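Local coordinates for protein adenylate kinase (Desulfovibrio gigas, PDB 2XB4) that probably catalyses the reversible transfer of the terminal phosphate between ATP and AMP, and carries a zinc ion in its LID domain, at residues 116-128 with 133-145. Numbering follows the deposited sequence. Where two conformers were deposited one is given.
Sequences REVAKNRIMGRRI and PNHPNNIFIDAIK. Unlike the reference sequence in segment 133-145: Asp142 (reference Glu). With ZN (zinc ion), chain B; SRT (S,R meso-tartaric acid), chain C.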
# COMPACT_ATOMS: atom_id res chain seq x y z
N ARG A 116 -14.34 16.20 -16.56
CA ARG A 116 -14.03 15.85 -15.18
C ARG A 116 -14.47 14.41 -14.83
O ARG A 116 -13.70 13.71 -14.21
CB ARG A 116 -14.63 16.85 -14.21
CG ARG A 116 -14.63 16.41 -12.77
CD ARG A 116 -15.38 17.44 -11.88
NE ARG A 116 -15.17 17.02 -10.49
CZ ARG A 116 -15.21 17.86 -9.48
NH1 ARG A 116 -15.47 19.15 -9.73
NH2 ARG A 116 -15.03 17.42 -8.24
N GLU A 117 -15.65 13.92 -15.26
CA GLU A 117 -16.11 12.53 -14.86
C GLU A 117 -15.12 11.49 -15.49
O GLU A 117 -14.80 10.44 -14.89
CB GLU A 117 -17.60 12.18 -15.28
CG GLU A 117 -18.63 12.98 -14.43
CD GLU A 117 -20.14 12.42 -14.39
OE1 GLU A 117 -20.98 12.75 -15.29
OE2 GLU A 117 -20.48 11.67 -13.41
N VAL A 118 -14.67 11.79 -16.68
CA VAL A 118 -13.70 10.95 -17.41
C VAL A 118 -12.34 10.91 -16.67
O VAL A 118 -11.79 9.85 -16.42
CB VAL A 118 -13.55 11.30 -18.87
CG1 VAL A 118 -12.42 10.45 -19.51
CG2 VAL A 118 -14.93 11.08 -19.65
N ALA A 119 -11.83 12.10 -16.33
CA ALA A 119 -10.60 12.23 -15.55
C ALA A 119 -10.69 11.39 -14.22
O ALA A 119 -9.75 10.66 -13.87
CB ALA A 119 -10.33 13.73 -15.31
N LYS A 120 -11.78 11.55 -13.46
CA LYS A 120 -11.90 10.82 -12.17
C LYS A 120 -11.90 9.33 -12.44
O LYS A 120 -11.26 8.57 -11.72
CB LYS A 120 -13.18 11.29 -11.42
CG LYS A 120 -13.44 10.53 -10.12
CD LYS A 120 -14.64 11.05 -9.42
CE LYS A 120 -14.81 10.24 -8.18
NZ LYS A 120 -16.14 10.52 -7.60
N ASN A 121 -12.70 8.89 -13.40
CA ASN A 121 -12.72 7.44 -13.71
C ASN A 121 -11.40 6.87 -14.19
O ASN A 121 -11.00 5.78 -13.81
CB ASN A 121 -13.79 7.15 -14.73
CG ASN A 121 -15.18 7.10 -14.07
OD1 ASN A 121 -15.33 6.75 -12.89
ND2 ASN A 121 -16.16 7.48 -14.82
N ARG A 122 -10.68 7.63 -14.98
CA ARG A 122 -9.31 7.19 -15.32
C ARG A 122 -8.37 7.03 -14.12
O ARG A 122 -7.51 6.15 -14.17
CB ARG A 122 -8.66 8.11 -16.32
CG ARG A 122 -9.27 7.96 -17.65
CD ARG A 122 -8.60 8.84 -18.69
NE ARG A 122 -9.27 8.47 -19.95
CZ ARG A 122 -8.68 8.40 -21.14
NH1 ARG A 122 -7.39 8.67 -21.25
NH2 ARG A 122 -9.40 8.02 -22.22
N ILE A 123 -8.46 7.91 -13.11
CA ILE A 123 -7.62 7.74 -11.94
C ILE A 123 -8.09 6.46 -11.19
O ILE A 123 -7.27 5.63 -10.78
CB ILE A 123 -7.74 8.94 -11.01
CG1 ILE A 123 -7.20 10.21 -11.72
CG2 ILE A 123 -7.06 8.70 -9.63
CD1 ILE A 123 -7.78 11.56 -11.11
N MET A 124 -9.41 6.36 -10.92
CA MET A 124 -9.92 5.25 -10.02
C MET A 124 -9.77 3.92 -10.71
O MET A 124 -9.65 2.91 -10.05
CB MET A 124 -11.43 5.47 -9.67
CG MET A 124 -11.60 6.80 -8.90
SD MET A 124 -13.23 6.93 -8.21
CE MET A 124 -13.25 5.61 -7.01
N GLY A 125 -9.71 3.92 -12.04
CA GLY A 125 -9.67 2.66 -12.85
C GLY A 125 -8.29 2.02 -12.93
O GLY A 125 -8.13 0.84 -13.37
N ARG A 126 -7.25 2.72 -12.49
CA ARG A 126 -5.89 2.15 -12.58
C ARG A 126 -5.75 0.87 -11.73
O ARG A 126 -6.21 0.85 -10.57
CB ARG A 126 -4.88 3.15 -12.01
CG ARG A 126 -4.75 4.56 -12.80
CD ARG A 126 -4.02 5.60 -11.93
NE ARG A 126 -3.79 6.81 -12.73
CZ ARG A 126 -3.51 8.02 -12.23
NH1 ARG A 126 -3.39 8.15 -10.90
NH2 ARG A 126 -3.33 9.08 -13.05
N ARG A 127 -5.07 -0.13 -12.26
CA ARG A 127 -4.82 -1.41 -11.53
C ARG A 127 -3.35 -1.67 -11.69
O ARG A 127 -2.82 -1.50 -12.78
CB ARG A 127 -5.62 -2.58 -12.12
CG ARG A 127 -7.19 -2.39 -11.81
CD ARG A 127 -7.52 -2.44 -10.27
NE ARG A 127 -8.96 -2.30 -10.00
CZ ARG A 127 -9.63 -1.14 -9.87
NH1 ARG A 127 -9.02 0.04 -10.02
NH2 ARG A 127 -10.96 -1.19 -9.66
N ILE A 128 -2.65 -1.98 -10.57
CA ILE A 128 -1.19 -2.14 -10.64
C ILE A 128 -0.88 -3.62 -10.65
O ILE A 128 -1.41 -4.38 -9.83
CB ILE A 128 -0.52 -1.56 -9.37
CG1 ILE A 128 -0.95 -0.13 -9.12
CG2 ILE A 128 1.05 -1.66 -9.48
CD1 ILE A 128 -1.14 0.69 -10.41
N PRO A 133 5.26 -3.06 -11.97
CA PRO A 133 4.30 -1.93 -11.84
C PRO A 133 4.27 -1.05 -13.12
O PRO A 133 3.37 -0.26 -13.27
CB PRO A 133 4.88 -1.14 -10.63
CG PRO A 133 6.42 -1.39 -10.70
CD PRO A 133 6.47 -2.89 -11.15
N ASN A 134 5.18 -1.28 -14.06
CA ASN A 134 5.23 -0.52 -15.34
C ASN A 134 4.08 -0.95 -16.24
O ASN A 134 3.71 -0.16 -17.13
CB ASN A 134 6.51 -0.77 -16.20
CG ASN A 134 7.86 -0.33 -15.52
OD1 ASN A 134 7.87 0.45 -14.56
ND2 ASN A 134 9.00 -0.80 -16.10
N HIS A 135 3.52 -2.16 -16.05
CA HIS A 135 2.50 -2.75 -17.03
C HIS A 135 1.15 -2.00 -16.97
O HIS A 135 0.47 -2.15 -16.00
CB HIS A 135 2.23 -4.26 -16.71
CG HIS A 135 3.42 -5.16 -16.97
ND1 HIS A 135 3.45 -6.48 -16.56
CD2 HIS A 135 4.58 -4.95 -17.65
CE1 HIS A 135 4.62 -7.02 -16.91
NE2 HIS A 135 5.31 -6.12 -17.59
N PRO A 136 0.78 -1.22 -18.02
CA PRO A 136 -0.44 -0.38 -17.82
C PRO A 136 -1.74 -1.19 -17.86
O PRO A 136 -1.95 -1.99 -18.79
CB PRO A 136 -0.37 0.66 -19.00
CG PRO A 136 1.09 0.69 -19.42
CD PRO A 136 1.52 -0.84 -19.24
N ASN A 137 -2.59 -1.02 -16.85
CA ASN A 137 -3.91 -1.67 -16.80
C ASN A 137 -4.89 -0.64 -16.26
O ASN A 137 -4.59 0.02 -15.27
CB ASN A 137 -3.96 -2.88 -15.84
CG ASN A 137 -3.11 -4.12 -16.37
OD1 ASN A 137 -1.86 -4.20 -16.12
ND2 ASN A 137 -3.74 -5.05 -17.03
N ASN A 138 -6.06 -0.53 -16.90
CA ASN A 138 -7.01 0.43 -16.43
C ASN A 138 -8.39 -0.06 -16.83
O ASN A 138 -8.69 -0.17 -18.03
CB ASN A 138 -6.73 1.84 -17.00
CG ASN A 138 -7.48 2.92 -16.25
OD1 ASN A 138 -8.76 2.86 -16.14
ND2 ASN A 138 -6.74 3.91 -15.70
N ILE A 139 -9.25 -0.32 -15.83
CA ILE A 139 -10.60 -0.76 -16.11
C ILE A 139 -11.46 0.27 -16.90
O ILE A 139 -12.39 -0.11 -17.54
CB ILE A 139 -11.34 -1.32 -14.82
CG1 ILE A 139 -11.61 -0.25 -13.74
CG2 ILE A 139 -10.55 -2.43 -14.17
CD1 ILE A 139 -12.73 -0.71 -12.73
N PHE A 140 -11.07 1.54 -16.95
CA PHE A 140 -11.87 2.58 -17.61
C PHE A 140 -11.27 3.05 -18.95
O PHE A 140 -11.79 4.00 -19.57
CB PHE A 140 -12.11 3.79 -16.65
CG PHE A 140 -13.21 4.76 -17.11
CD1 PHE A 140 -14.59 4.46 -16.95
CD2 PHE A 140 -12.87 6.00 -17.71
CE1 PHE A 140 -15.56 5.38 -17.40
CE2 PHE A 140 -13.87 6.90 -18.17
CZ PHE A 140 -15.18 6.61 -18.01
N ILE A 141 -10.17 2.43 -19.39
CA ILE A 141 -9.50 2.84 -20.65
C ILE A 141 -9.45 1.54 -21.52
O ILE A 141 -8.67 0.58 -21.20
CB ILE A 141 -8.08 3.39 -20.42
CG1 ILE A 141 -8.06 4.66 -19.50
CG2 ILE A 141 -7.48 3.77 -21.71
CD1 ILE A 141 -6.64 5.22 -19.29
N ASP A 142 -10.29 1.50 -22.54
CA ASP A 142 -10.55 0.23 -23.30
C ASP A 142 -9.24 -0.32 -23.82
O ASP A 142 -9.07 -1.52 -23.77
CB ASP A 142 -11.55 0.29 -24.49
CG ASP A 142 -12.40 -1.11 -24.66
OD1 ASP A 142 -13.21 -1.46 -23.79
OD2 ASP A 142 -12.37 -1.89 -25.64
N ALA A 143 -8.33 0.52 -24.34
CA ALA A 143 -7.09 -0.03 -24.98
C ALA A 143 -6.15 -0.77 -24.01
O ALA A 143 -5.30 -1.61 -24.44
CB ALA A 143 -6.31 1.04 -25.72
N ILE A 144 -6.29 -0.48 -22.72
CA ILE A 144 -5.47 -1.17 -21.71
C ILE A 144 -6.29 -1.80 -20.56
O ILE A 144 -5.80 -1.91 -19.45
CB ILE A 144 -4.40 -0.22 -21.09
CG1 ILE A 144 -5.06 1.06 -20.56
CG2 ILE A 144 -3.38 0.16 -22.14
CD1 ILE A 144 -4.21 1.88 -19.55
N LYS A 145 -7.53 -2.25 -20.84
CA LYS A 145 -8.37 -3.01 -19.92
C LYS A 145 -7.64 -4.23 -19.50
O LYS A 145 -6.91 -4.81 -20.33
CB LYS A 145 -9.58 -3.64 -20.67
CG LYS A 145 -10.63 -2.77 -21.08
CD LYS A 145 -11.72 -3.68 -21.83
CE LYS A 145 -11.19 -4.72 -22.95
NZ LYS A 145 -12.35 -5.09 -23.91
ZN ZN B . 2.02 -7.50 -15.56
O1 SRT C . -3.02 10.91 -15.26
O11 SRT C . -0.81 11.08 -15.70
C1 SRT C . -1.87 11.39 -15.10
C2 SRT C . -1.99 12.59 -14.27
O2 SRT C . -2.59 12.50 -12.99
C3 SRT C . -1.23 13.81 -14.69
O3 SRT C . -2.39 14.19 -15.48
C4 SRT C . -1.06 14.79 -13.61
O4 SRT C . -0.04 14.67 -12.91
O41 SRT C . -1.92 15.66 -13.47
O HOH W 1 -11.59 6.83 -20.50
O HOH W 2 -1.45 0.33 -14.48
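The packing of Asn138 and Ile139 against Gly125 and the residues around it joins the CORE of adenylate kinase to its zinc-bearing LID, a junction built from a single beta bridge, Arg126 with Asn138, and a side-chain amide. Two backbone bonds frame the bridge: Ile139 N gives to Gly125 O at 2.9 Å, and Arg127 N gives to Asn137 O at 3.1 Å. Asn138 works in both directions. With CG anti to the backbone N (chi1 -165°), its amide reaches back to the carbonyl of Arg122, where ND2 donates to Arg122 O at 2.8 Å, on a carbonyl lone pair and within the amide's own plane; OD1 meanwhile takes Phe140 N at 2.8 Å, closing an Asx turn. The amide therefore has its rotation fixed from both ends while it lies against the backbone of Gly125. Phe140 packs along the flank of helix 116-124: in the conformer modelled here Asn121 CB lies over one ring face, though the exact fit is doubtful, and CE2 of Phe140 lies 4.1 Å from Val118 CG1. Beside it, Ile141 CG1 sits over one face of the Arg122 guanidinium, and a water links Arg122 NE to Phe140 O. Arg127 bends back at chi2 (-64°), bringing its NH1 to both Met124 O (2.9 Å) and Arg126 O (3.0 Å), with Ile139 over a guanidinium face. The extended Arg126 side chain carries NH2 to within 2.9 Å of tartrate O1, with NH1 salt-bridged to Asp164; beyond the bridge, His135 ND1 binds zinc together with Cys129, Cys151 and Cys154. In a family whose LID moves during catalysis, the bridge and the doubly bonded amide fix the start of this LID against helix 116-124 and the residues that follow it.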